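KmHsv2 (Kluyveromyces marxianus, PDB 3VU4) probably binds phosphoinositides at membranes, as a seven-bladed beta-propeller of the PROPPIN family related to the autophagy protein Atg18. Local coordinates at residues P21-E26 with S37-F42; H60-R65 with A74-V79; S249-K254 with E268-Q273. One frame throughout, in Å; residues are numbered along the deposited sequence.

Contact 1 (P21-E26 with S37-F42); sequences PVTDYE and STLKSF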
ATOM      1  N   PRO A  21      11.559  -7.307  18.263  1.00 55.77           N
ATOM      2  CA  PRO A  21      10.385  -6.808  17.539  1.00 54.33           C
ATOM      3  C   PRO A  21      10.655  -6.092  16.231  1.00 52.09           C
ATOM      4  O   PRO A  21      11.645  -5.374  16.090  1.00 52.87           O
ATOM      5  CB  PRO A  21       9.714  -5.864  18.546  1.00 53.46           C
ATOM      6  CG  PRO A  21      10.381  -6.167  19.856  1.00 54.88           C
ATOM      7  CD  PRO A  21      11.781  -6.498  19.468  1.00 54.62           C
ATOM      8  N   VAL A  22       9.751  -6.285  15.279  1.00 49.21           N
ATOM      9  CA  VAL A  22       9.847  -5.621  13.993  1.00 45.95           C
ATOM     10  C   VAL A  22       9.514  -4.152  14.276  1.00 43.68           C
ATOM     11  O   VAL A  22       8.513  -3.851  14.918  1.00 44.72           O
ATOM     12  CB  VAL A  22       8.841  -6.234  13.012  1.00 44.57           C
ATOM     13  CG1 VAL A  22       8.783  -5.430  11.721  1.00 45.21           C
ATOM     14  CG2 VAL A  22       9.244  -7.656  12.729  1.00 42.96           C
ATOM     15  N   THR A  23      10.362  -3.237  13.827  1.00 41.30           N
ATOM     16  CA  THR A  23      10.118  -1.824  14.080  1.00 40.99           C
ATOM     17  C   THR A  23       9.503  -1.126  12.869  1.00 41.96           C
ATOM     18  O   THR A  23       9.035   0.012  12.960  1.00 42.14           O
ATOM     19  CB  THR A  23      11.427  -1.106  14.498  1.00 40.99           C
ATOM     20  OG1 THR A  23      12.467  -1.405  13.556  1.00 39.76           O
ATOM     21  CG2 THR A  23      11.865  -1.571  15.882  1.00 40.89           C
ATOM     22  N   ASP A  24       9.504  -1.821  11.736  1.00 41.34           N
ATOM     23  CA  ASP A  24       8.936  -1.295  10.504  1.00 42.17           C
ATOM     24  C   ASP A  24       9.109  -2.342   9.415  1.00 42.08           C
ATOM     25  O   ASP A  24      10.023  -3.169   9.475  1.00 42.61           O
ATOM     26  CB  ASP A  24       9.630   0.010  10.098  1.00 42.63           C
ATOM     27  CG  ASP A  24       8.848   0.792   9.048  1.00 42.75           C
ATOM     28  OD1 ASP A  24       7.603   0.830   9.135  1.00 42.85           O
ATOM     29  OD2 ASP A  24       9.478   1.384   8.149  1.00 42.41           O
ATOM     30  N   TYR A  25       8.212  -2.316   8.437  1.00 39.83           N
ATOM     31  CA  TYR A  25       8.251  -3.252   7.325  1.00 39.20           C
ATOM     32  C   TYR A  25       7.492  -2.616   6.171  1.00 40.07           C
ATOM     33  O   TYR A  25       6.565  -1.842   6.387  1.00 40.08           O
ATOM     34  CB  TYR A  25       7.620  -4.594   7.717  1.00 37.45           C
ATOM     35  CG  TYR A  25       6.169  -4.523   8.142  1.00 36.26           C
ATOM     36  CD1 TYR A  25       5.778  -3.760   9.247  1.00 33.93           C
ATOM     37  CD2 TYR A  25       5.183  -5.232   7.443  1.00 34.89           C
ATOM     38  CE1 TYR A  25       4.436  -3.696   9.648  1.00 33.69           C
ATOM     39  CE2 TYR A  25       3.840  -5.181   7.834  1.00 32.78           C
ATOM     40  CZ  TYR A  25       3.474  -4.411   8.932  1.00 35.22           C
ATOM     41  OH  TYR A  25       2.152  -4.343   9.307  1.00 33.98           O
ATOM     42  N   GLU A  26       7.887  -2.938   4.948  1.00 40.31           N
ATOM     43  CA  GLU A  26       7.244  -2.348   3.787  1.00 39.80           C
ATOM     44  C   GLU A  26       7.622  -3.138   2.536  1.00 39.01           C
ATOM     45  O   GLU A  26       8.696  -3.738   2.480  1.00 38.22           O
ATOM     46  CB  GLU A  26       7.695  -0.889   3.669  1.00 39.67           C
ATOM     47  CG  GLU A  26       6.968  -0.067   2.631  1.00 41.66           C
ATOM     48  CD  GLU A  26       5.475  -0.065   2.851  1.00 45.04           C
ATOM     49  OE1 GLU A  26       4.830  -1.082   2.510  1.00 47.12           O
ATOM     50  OE2 GLU A  26       4.951   0.946   3.371  1.00 42.35           O
ATOM     51  N   SER A  37      12.664  -4.329   9.420  1.00 48.39           N
ATOM     52  CA  SER A  37      13.680  -3.953  10.388  1.00 49.54           C
ATOM     53  C   SER A  37      13.351  -4.411  11.809  1.00 52.08           C
ATOM     54  O   SER A  37      12.178  -4.522  12.193  1.00 51.83           O
ATOM     55  CB  SER A  37      13.875  -2.434  10.383  1.00 48.67           C
ATOM     56  OG  SER A  37      12.777  -1.774  10.984  1.00 45.78           O
ATOM     57  N   THR A  38      14.405  -4.672  12.580  1.00 53.29           N
ATOM     58  CA  THR A  38      14.280  -5.099  13.968  1.00 54.95           C
ATOM     59  C   THR A  38      15.187  -4.200  14.787  1.00 56.35           C
ATOM     60  O   THR A  38      15.721  -3.212  14.278  1.00 57.88           O
ATOM     61  CB  THR A  38      14.754  -6.541  14.167  1.00 55.69           C
ATOM     62  OG1 THR A  38      16.161  -6.616  13.909  1.00 57.98           O
ATOM     63  CG2 THR A  38      14.023  -7.482  13.226  1.00 55.94           C
ATOM     64  N   LEU A  39      15.367  -4.543  16.057  1.00 57.46           N
ATOM     65  CA  LEU A  39      16.225  -3.759  16.935  1.00 58.47           C
ATOM     66  C   LEU A  39      17.690  -3.996  16.575  1.00 58.88           C
ATOM     67  O   LEU A  39      18.559  -3.167  16.856  1.00 57.81           O
ATOM     68  CB  LEU A  39      15.991  -4.165  18.389  1.00 56.14           C
ATOM     69  CG  LEU A  39      14.567  -3.973  18.916  1.00 58.09           C
ATOM     70  CD1 LEU A  39      14.509  -4.353  20.404  1.00 55.09           C
ATOM     71  CD2 LEU A  39      14.138  -2.521  18.715  1.00 55.47           C
ATOM     72  N   LYS A  40      17.938  -5.124  15.917  1.00 59.26           N
ATOM     73  CA  LYS A  40      19.284  -5.528  15.555  1.00 60.43           C
ATOM     74  C   LYS A  40      19.659  -5.517  14.074  1.00 60.79           C
ATOM     75  O   LYS A  40      20.846  -5.563  13.751  1.00 62.29           O
ATOM     76  CB  LYS A  40      19.543  -6.924  16.129  1.00 61.21           C
ATOM     77  CG  LYS A  40      19.411  -7.004  17.654  1.00 62.34           C
ATOM     78  CD  LYS A  40      19.168  -8.433  18.139  1.00 63.69           C
ATOM     79  CE  LYS A  40      20.252  -9.387  17.660  1.00 65.30           C
ATOM     80  NZ  LYS A  40      19.988 -10.777  18.118  1.00 67.48           N
ATOM     81  N   SER A  41      18.681  -5.459  13.172  1.00 60.21           N
ATOM     82  CA  SER A  41      19.009  -5.465  11.742  1.00 58.77           C
ATOM     83  C   SER A  41      17.821  -5.184  10.844  1.00 58.43           C
ATOM     84  O   SER A  41      16.726  -4.888  11.316  1.00 60.09           O
ATOM     85  CB  SER A  41      19.550  -6.832  11.343  1.00 58.37           C
ATOM     86  OG  SER A  41      18.490  -7.777  11.302  1.00 56.51           O
ATOM     87  N   PHE A  42      18.063  -5.271   9.536  1.00 56.21           N
ATOM     88  CA  PHE A  42      17.011  -5.114   8.549  1.00 54.18           C
ATOM     89  C   PHE A  42      17.133  -6.343   7.658  1.00 52.94           C
ATOM     90  O   PHE A  42      18.233  -6.811   7.386  1.00 51.96           O
ATOM     91  CB  PHE A  42      17.126  -3.778   7.780  1.00 54.69           C
ATOM     92  CG  PHE A  42      18.157  -3.743   6.673  1.00 55.35           C
ATOM     93  CD1 PHE A  42      17.966  -4.448   5.485  1.00 55.24           C
ATOM     94  CD2 PHE A  42      19.273  -2.914   6.782  1.00 55.53           C
ATOM     95  CE1 PHE A  42      18.872  -4.318   4.417  1.00 54.95           C
ATOM     96  CE2 PHE A  42      20.180  -2.780   5.719  1.00 54.97           C
ATOM     97  CZ  PHE A  42      19.977  -3.482   4.540  1.00 53.20           C
TER
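The first blade of the propeller is entered here: P21-D24 leads into strand 24-27 and is bonded to the end of strand 33-37, just where the chain turns toward strand 41-47. Two backbone bonds tie the segments. S37 N meets D24 O at 2.9 Å, almost along the C=O axis, and T23 N reaches S37 O at 2.8 Å from above the carbonyl plane. The side chains add a hydroxyl pair: T23 OG1 and S37 OG, each set between its own backbone N and carbonyl carbon, come within 2.6 Å, and T23 OG1 also bonds to L61 O of the next blade. Beyond them, P21 CD lies 3.6 Å from L39 CD1, and T23 CG2 touches L39 CD2, these two side chains crossing at about a right angle. The turn itself is an ST motif. T38 OG1, folded back over its backbone (chi1 65°), accepts from S41 N at 2.9 Å and from K40 N at 3.1 Å. An alanine here would remove that acceptor and would probably loosen the turn that presents L39 to P21. The hydroxyl of T38 thus shapes the turn, and that of T23 ties the blade to the next.

Contact 2 (H60-R65 with A74-V79); sequences HLSKVR and AFVTGV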
ATOM      1  N   HIS A  60      18.913   0.651  15.964  1.00 63.72           N
ATOM      2  CA  HIS A  60      18.144   1.891  15.959  1.00 62.51           C
ATOM      3  C   HIS A  60      17.230   2.058  14.746  1.00 59.68           C
ATOM      4  O   HIS A  60      16.581   3.097  14.593  1.00 58.05           O
ATOM      5  CB  HIS A  60      19.099   3.086  16.053  1.00 66.82           C
ATOM      6  CG  HIS A  60      19.972   3.051  17.267  1.00 70.09           C
ATOM      7  ND1 HIS A  60      19.530   3.450  18.510  1.00 71.68           N
ATOM      8  CD2 HIS A  60      21.223   2.567  17.449  1.00 70.18           C
ATOM      9  CE1 HIS A  60      20.468   3.207  19.407  1.00 71.85           C
ATOM     10  NE2 HIS A  60      21.504   2.670  18.788  1.00 71.51           N
ATOM     11  N   LEU A  61      17.177   1.046  13.884  1.00 56.89           N
ATOM     12  CA  LEU A  61      16.328   1.126  12.704  1.00 54.02           C
ATOM     13  C   LEU A  61      14.901   1.441  13.106  1.00 51.74           C
ATOM     14  O   LEU A  61      14.249   0.670  13.803  1.00 50.47           O
ATOM     15  CB  LEU A  61      16.382  -0.170  11.910  1.00 54.23           C
ATOM     16  CG  LEU A  61      17.705  -0.329  11.166  1.00 55.10           C
ATOM     17  CD1 LEU A  61      17.661  -1.585  10.315  1.00 55.30           C
ATOM     18  CD2 LEU A  61      17.947   0.891  10.297  1.00 53.85           C
ATOM     19  N   SER A  62      14.439   2.598  12.653  1.00 49.28           N
ATOM     20  CA  SER A  62      13.111   3.096  12.958  1.00 48.25           C
ATOM     21  C   SER A  62      12.161   3.010  11.755  1.00 48.49           C
ATOM     22  O   SER A  62      10.935   2.878  11.911  1.00 46.14           O
ATOM     23  CB  SER A  62      13.247   4.542  13.428  1.00 48.03           C
ATOM     24  OG  SER A  62      12.051   5.263  13.234  1.00 55.77           O
ATOM     25  N   LYS A  63      12.740   3.087  10.560  1.00 46.56           N
ATOM     26  CA  LYS A  63      11.983   3.046   9.324  1.00 46.17           C
ATOM     27  C   LYS A  63      12.885   2.496   8.219  1.00 46.54           C
ATOM     28  O   LYS A  63      14.081   2.786   8.179  1.00 47.01           O
ATOM     29  CB  LYS A  63      11.499   4.459   8.995  1.00 46.06           C
ATOM     30  CG  LYS A  63      10.698   4.595   7.713  1.00 44.73           C
ATOM     31  CD  LYS A  63       9.786   5.784   7.837  1.00 44.50           C
ATOM     32  CE  LYS A  63       8.794   5.527   8.958  1.00 44.05           C
ATOM     33  NZ  LYS A  63       8.054   6.741   9.365  1.00 45.15           N
ATOM     34  N   VAL A  64      12.316   1.704   7.320  1.00 45.55           N
ATOM     35  CA  VAL A  64      13.116   1.117   6.262  1.00 46.35           C
ATOM     36  C   VAL A  64      12.352   0.995   4.928  1.00 46.87           C
ATOM     37  O   VAL A  64      11.176   0.634   4.898  1.00 46.48           O
ATOM     38  CB  VAL A  64      13.648  -0.270   6.734  1.00 47.50           C
ATOM     39  CG1 VAL A  64      12.490  -1.255   6.908  1.00 47.17           C
ATOM     40  CG2 VAL A  64      14.683  -0.795   5.769  1.00 48.78           C
ATOM     41  N   ARG A  65      13.036   1.317   3.831  1.00 47.11           N
ATOM     42  CA  ARG A  65      12.450   1.266   2.486  1.00 46.60           C
ATOM     43  C   ARG A  65      13.451   0.685   1.496  1.00 48.16           C
ATOM     44  O   ARG A  65      14.661   0.701   1.743  1.00 48.84           O
ATOM     45  CB  ARG A  65      12.083   2.674   2.009  1.00 44.06           C
ATOM     46  CG  ARG A  65      11.072   3.405   2.865  1.00 40.73           C
ATOM     47  CD  ARG A  65       9.676   2.886   2.633  1.00 38.38           C
ATOM     48  NE  ARG A  65       8.706   3.648   3.405  1.00 38.26           N
ATOM     49  CZ  ARG A  65       8.363   3.368   4.656  1.00 37.14           C
ATOM     50  NH1 ARG A  65       8.906   2.326   5.275  1.00 35.89           N
ATOM     51  NH2 ARG A  65       7.500   4.150   5.295  1.00 35.28           N
ATOM     52  N   ALA A  74      16.693   2.753   2.051  1.00 53.42           N
ATOM     53  CA  ALA A  74      16.679   4.001   2.784  1.00 51.20           C
ATOM     54  C   ALA A  74      16.188   3.677   4.184  1.00 52.20           C
ATOM     55  O   ALA A  74      15.331   2.810   4.353  1.00 52.78           O
ATOM     56  CB  ALA A  74      15.738   4.985   2.111  1.00 49.15           C
ATOM     57  N   PHE A  75      16.731   4.352   5.189  1.00 52.71           N
ATOM     58  CA  PHE A  75      16.289   4.116   6.556  1.00 52.49           C
ATOM     59  C   PHE A  75      16.528   5.288   7.494  1.00 53.31           C
ATOM     60  O   PHE A  75      17.304   6.199   7.197  1.00 53.18           O
ATOM     61  CB  PHE A  75      16.935   2.843   7.122  1.00 53.07           C
ATOM     62  CG  PHE A  75      18.437   2.830   7.066  1.00 52.19           C
ATOM     63  CD1 PHE A  75      19.187   3.730   7.815  1.00 50.96           C
ATOM     64  CD2 PHE A  75      19.105   1.885   6.287  1.00 52.93           C
ATOM     65  CE1 PHE A  75      20.580   3.687   7.793  1.00 50.46           C
ATOM     66  CE2 PHE A  75      20.501   1.833   6.259  1.00 50.86           C
ATOM     67  CZ  PHE A  75      21.237   2.732   7.013  1.00 49.87           C
ATOM     68  N   VAL A  76      15.815   5.268   8.613  1.00 53.78           N
ATOM     69  CA  VAL A  76      15.925   6.291   9.639  1.00 55.11           C
ATOM     70  C   VAL A  76      16.356   5.519  10.873  1.00 58.31           C
ATOM     71  O   VAL A  76      15.894   4.401  11.098  1.00 60.12           O
ATOM     72  CB  VAL A  76      14.567   6.969   9.918  1.00 53.77           C
ATOM     73  CG1 VAL A  76      14.690   7.943  11.081  1.00 52.82           C
ATOM     74  CG2 VAL A  76      14.089   7.696   8.683  1.00 53.00           C
ATOM     75  N   THR A  77      17.248   6.098  11.667  1.00 60.79           N
ATOM     76  CA  THR A  77      17.727   5.418  12.862  1.00 61.64           C
ATOM     77  C   THR A  77      17.330   6.176  14.120  1.00 62.63           C
ATOM     78  O   THR A  77      16.150   6.480  14.323  1.00 62.21           O
ATOM     79  CB  THR A  77      19.253   5.266  12.828  1.00 61.28           C
ATOM     80  OG1 THR A  77      19.856   6.566  12.809  1.00 63.81           O
ATOM     81  CG2 THR A  77      19.685   4.493  11.587  1.00 60.02           C
ATOM     82  N   GLY A  78      18.317   6.472  14.961  1.00 63.62           N
ATOM     83  CA  GLY A  78      18.046   7.188  16.192  1.00 63.82           C
ATOM     84  C   GLY A  78      17.524   8.568  15.872  1.00 64.39           C
ATOM     85  O   GLY A  78      16.437   8.955  16.311  1.00 64.24           O
ATOM     86  N   VAL A  79      18.308   9.310  15.097  1.00 64.16           N
ATOM     87  CA  VAL A  79      17.944  10.659  14.693  1.00 63.30           C
ATOM     88  C   VAL A  79      16.808  10.561  13.679  1.00 63.17           C
ATOM     89  O   VAL A  79      17.019  10.227  12.508  1.00 62.15           O
ATOM     90  CB  VAL A  79      19.170  11.392  14.096  1.00 64.05           C
ATOM     91  CG1 VAL A  79      19.893  10.483  13.113  1.00 65.60           C
ATOM     92  CG2 VAL A  79      18.733  12.691  13.429  1.00 64.05           C
TER
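A74 sits beside R65, the two backbones exchanging a reciprocal pair of hydrogen bonds: R65 N to A74 O at 2.8 Å, in the carbonyl plane, and A74 N to R65 O at 2.9 Å, from above it. The guanidinium of R65 turns away and forms a salt bridge with D24 of the preceding blade. F75 comes next, opposite V64 in a non-hydrogen-bonded pair. Its ring, placed by a chi1 of 55°, receives L61 CD2 over one face at 4.2 Å from the centroid, a CH-pi contact, and further meets the rings of H84 and W86. V76 N then bonds to K63 O at 3.1 Å, with the CB atoms of the two residues facing each other. The carbonyl of V76 is shared, taking S62 N at 2.8 Å in its plane and K63 N only weakly at 3.5 Å. Two residues thus face one: a classic beta bulge at the start of the hairpin of strands 63-66 and 72-76, the first two strands of the propeller's second blade. Past the bulge, T77 offers its CA hydrogen to H60 O, the carbon and oxygen 3.1 Å apart. At G78 the backbone N lies 3.6 Å from H60 CB, as the chain heads on toward strand 82-87.

Contact 3 (S249-K254 with E268-Q273); sequences STDGSK and EIFNDQ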
ATOM      1  N   SER A 249      -5.352  -5.250  -6.800  1.00 35.39           N
ATOM      2  CA  SER A 249      -4.840  -6.460  -7.445  1.00 35.68           C
ATOM      3  C   SER A 249      -3.972  -5.988  -8.615  1.00 35.75           C
ATOM      4  O   SER A 249      -4.119  -4.865  -9.092  1.00 32.95           O
ATOM      5  CB  SER A 249      -5.983  -7.363  -7.923  1.00 35.35           C
ATOM      6  OG  SER A 249      -6.840  -6.690  -8.826  1.00 35.90           O
ATOM      7  N   THR A 250      -3.065  -6.840  -9.071  1.00 38.64           N
ATOM      8  CA  THR A 250      -2.137  -6.466 -10.137  1.00 41.90           C
ATOM      9  C   THR A 250      -2.709  -5.894 -11.438  1.00 44.31           C
ATOM     10  O   THR A 250      -2.076  -5.042 -12.059  1.00 45.33           O
ATOM     11  CB  THR A 250      -1.183  -7.632 -10.447  1.00 41.79           C
ATOM     12  OG1 THR A 250      -1.935  -8.801 -10.787  1.00 44.74           O
ATOM     13  CG2 THR A 250      -0.327  -7.932  -9.227  1.00 41.25           C
ATOM     14  N   ASP A 251      -3.894  -6.333 -11.854  1.00 46.20           N
ATOM     15  CA  ASP A 251      -4.499  -5.794 -13.077  1.00 46.44           C
ATOM     16  C   ASP A 251      -5.453  -4.623 -12.784  1.00 45.28           C
ATOM     17  O   ASP A 251      -6.079  -4.077 -13.699  1.00 46.33           O
ATOM     18  CB  ASP A 251      -5.257  -6.891 -13.832  1.00 46.97           C
ATOM     19  CG  ASP A 251      -6.378  -7.498 -13.008  1.00 51.79           C
ATOM     20  OD1 ASP A 251      -6.706  -6.961 -11.923  1.00 54.47           O
ATOM     21  OD2 ASP A 251      -6.938  -8.518 -13.448  1.00 51.00           O
ATOM     22  N   GLY A 252      -5.563  -4.249 -11.511  1.00 42.88           N
ATOM     23  CA  GLY A 252      -6.428  -3.145 -11.122  1.00 39.63           C
ATOM     24  C   GLY A 252      -7.902  -3.500 -11.026  1.00 37.88           C
ATOM     25  O   GLY A 252      -8.757  -2.621 -10.885  1.00 38.74           O
ATOM     26  N   SER A 253      -8.196  -4.793 -11.094  1.00 36.81           N
ATOM     27  CA  SER A 253      -9.565  -5.303 -11.036  1.00 36.44           C
ATOM     28  C   SER A 253     -10.223  -5.361  -9.652  1.00 34.97           C
ATOM     29  O   SER A 253     -11.404  -5.070  -9.507  1.00 33.88           O
ATOM     30  CB  SER A 253      -9.611  -6.706 -11.647  1.00 35.83           C
ATOM     31  OG  SER A 253     -10.819  -7.364 -11.289  1.00 41.51           O
ATOM     32  N   LYS A 254      -9.475  -5.774  -8.639  1.00 36.21           N
ATOM     33  CA  LYS A 254     -10.036  -5.875  -7.302  1.00 36.34           C
ATOM     34  C   LYS A 254      -9.292  -5.062  -6.269  1.00 35.68           C
ATOM     35  O   LYS A 254      -8.100  -4.787  -6.392  1.00 36.20           O
ATOM     36  CB  LYS A 254     -10.097  -7.335  -6.868  1.00 36.68           C
ATOM     37  CG  LYS A 254     -11.098  -8.127  -7.665  1.00 39.33           C
ATOM     38  CD  LYS A 254     -10.947  -9.605  -7.441  1.00 43.85           C
ATOM     39  CE  LYS A 254     -11.721 -10.380  -8.505  1.00 47.51           C
ATOM     40  NZ  LYS A 254     -11.216 -10.070  -9.881  1.00 47.80           N
ATOM     41  N   GLU A 268     -14.902  -5.094  -6.174  1.00 36.40           N
ATOM     42  CA  GLU A 268     -14.612  -5.243  -7.592  1.00 37.39           C
ATOM     43  C   GLU A 268     -14.743  -3.961  -8.406  1.00 37.03           C
ATOM     44  O   GLU A 268     -15.830  -3.384  -8.484  1.00 36.96           O
ATOM     45  CB  GLU A 268     -15.527  -6.333  -8.166  1.00 38.01           C
ATOM     46  CG  GLU A 268     -15.492  -6.486  -9.685  1.00 41.42           C
ATOM     47  CD  GLU A 268     -16.421  -7.589 -10.167  1.00 43.08           C
ATOM     48  OE1 GLU A 268     -16.026  -8.774 -10.108  1.00 44.78           O
ATOM     49  OE2 GLU A 268     -17.557  -7.274 -10.584  1.00 44.17           O
ATOM     50  N   ILE A 269     -13.638  -3.517  -9.007  1.00 36.54           N
ATOM     51  CA  ILE A 269     -13.644  -2.317  -9.849  1.00 38.45           C
ATOM     52  C   ILE A 269     -14.154  -2.676 -11.261  1.00 38.97           C
ATOM     53  O   ILE A 269     -14.949  -1.943 -11.863  1.00 39.02           O
ATOM     54  CB  ILE A 269     -12.235  -1.674  -9.926  1.00 39.28           C
ATOM     55  CG1 ILE A 269     -11.968  -0.851  -8.656  1.00 41.93           C
ATOM     56  CG2 ILE A 269     -12.124  -0.776 -11.154  1.00 39.48           C
ATOM     57  CD1 ILE A 269     -11.750  -1.677  -7.402  1.00 41.65           C
ATOM     58  N   PHE A 270     -13.689  -3.798 -11.793  1.00 38.14           N
ATOM     59  CA  PHE A 270     -14.164  -4.266 -13.090  1.00 39.94           C
ATOM     60  C   PHE A 270     -14.009  -5.779 -13.123  1.00 40.71           C
ATOM     61  O   PHE A 270     -13.102  -6.321 -12.485  1.00 40.04           O
ATOM     62  CB  PHE A 270     -13.416  -3.580 -14.249  1.00 38.15           C
ATOM     63  CG  PHE A 270     -11.990  -4.032 -14.444  1.00 35.77           C
ATOM     64  CD1 PHE A 270     -11.705  -5.238 -15.082  1.00 34.06           C
ATOM     65  CD2 PHE A 270     -10.926  -3.211 -14.052  1.00 34.57           C
ATOM     66  CE1 PHE A 270     -10.385  -5.627 -15.337  1.00 31.58           C
ATOM     67  CE2 PHE A 270      -9.603  -3.587 -14.301  1.00 33.32           C
ATOM     68  CZ  PHE A 270      -9.334  -4.801 -14.947  1.00 33.58           C
ATOM     69  N   ASN A 271     -14.909  -6.464 -13.829  1.00 41.38           N
ATOM     70  CA  ASN A 271     -14.840  -7.913 -13.885  1.00 41.83           C
ATOM     71  C   ASN A 271     -13.615  -8.398 -14.652  1.00 44.71           C
ATOM     72  O   ASN A 271     -13.374  -8.030 -15.794  1.00 44.09           O
ATOM     73  CB  ASN A 271     -16.108  -8.510 -14.468  1.00 39.15           C
ATOM     74  CG  ASN A 271     -16.168 -10.003 -14.266  1.00 39.50           C
ATOM     75  OD1 ASN A 271     -15.334 -10.733 -14.796  1.00 39.26           O
ATOM     76  ND2 ASN A 271     -17.139 -10.468 -13.480  1.00 36.77           N
ATOM     77  N   ASP A 272     -12.860  -9.244 -13.963  1.00 47.84           N
ATOM     78  CA  ASP A 272     -11.593  -9.819 -14.392  1.00 49.03           C
ATOM     79  C   ASP A 272     -11.639 -11.081 -15.253  1.00 50.06           C
ATOM     80  O   ASP A 272     -10.798 -11.287 -16.115  1.00 48.05           O
ATOM     81  CB  ASP A 272     -10.797 -10.137 -13.123  1.00 48.26           C
ATOM     82  CG  ASP A 272      -9.391  -9.691 -13.215  1.00 51.44           C
ATOM     83  OD1 ASP A 272      -9.116  -8.868 -14.106  1.00 56.64           O
ATOM     84  OD2 ASP A 272      -8.563 -10.143 -12.405  1.00 53.90           O
ATOM     85  N   GLN A 273     -12.614 -11.930 -14.971  1.00 52.54           N
ATOM     86  CA  GLN A 273     -12.782 -13.215 -15.624  1.00 55.78           C
ATOM     87  C   GLN A 273     -13.267 -13.216 -17.077  1.00 57.01           C
ATOM     88  O   GLN A 273     -13.649 -12.183 -17.635  1.00 56.66           O
ATOM     89  CB  GLN A 273     -13.755 -14.044 -14.786  1.00 58.95           C
ATOM     90  CG  GLN A 273     -13.589 -13.863 -13.280  1.00 62.56           C
ATOM     91  CD  GLN A 273     -12.357 -14.568 -12.743  1.00 66.19           C
ATOM     92  OE1 GLN A 273     -12.403 -15.752 -12.393  1.00 67.11           O
ATOM     93  NE2 GLN A 273     -11.239 -13.846 -12.688  1.00 68.61           N
TER
HETATM   94  O   HOH W   1      -8.095  -8.980  -9.655  1.00 50.61           O
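Three side-chain torsions set the scene. D251 folds its carboxylate back between its own backbone N and carbonyl carbon (chi1 60°), S253 holds OG anti to its backbone N (chi1 164°), and K254, extended for most of its length, bends at the last torsion (chi4 60°) so that its ammonium swings toward the other segment. The fold-back of D251 makes an Asx turn: OD1 accepts from S253 N at 2.8 Å, the donor lying above the carboxylate plane. It overlaps the type I beta turn from S249 to G252, where G252 adopts a positive phi that suits glycine. S249 OG closes the loop by accepting from K254 N at 2.8 Å.

S253 makes the hydrogen bonds to E268-Q273. Its hydroxyl donates to F270 O at 2.8 Å, nearly along the C=O axis, and accepts from K254 NZ at 3.1 Å, so one oxygen is gripped from two directions. Its carbonyl takes I269 N at 2.8 Å in its plane, and F270 N weakly. The F270 ring lies with one face against S253 CA, 3.9 Å from the ring centroid, while D251 O lies at the ring edge.

The carboxylates of D251 and D272 point at each other, modelled closer than such groups can lie, so their exact placement is uncertain. If both are charged, K254 NZ, in a long salt bridge to D272 OD2 at 3.7 Å, would probably offset part of this. A water bonded to S249 OG and near D272 OD2 may bridge the segments.

The turn joins strands 243-248 and 254-259, and the facing segment leaves strand 263-268 of the same blade. K254 also packs on W313 of strand 310-313 and W343 of strand 342-352, both in the next blade along the chain.

The three contacts follow one another along the chain without interleaving, each within a single blade of the seven four-stranded antiparallel sheets: contact 1 in the first, contact 2 in the second, contact 3 in the sixth. Contacts 1 and 2 are neighbours, their centres about 9 Å apart, and they touch directly: D24 OD2 probably bonds to V64 N, and F42 packs on L61. Contact 3 lies on the opposite side of the chain's centre, with its centre about 33 Å from that of contact 1 and 35 Å from that of contact 2. Polar and apolar contacts thus join the first and second blades here, while distant blades are related through the closed ring of the propeller.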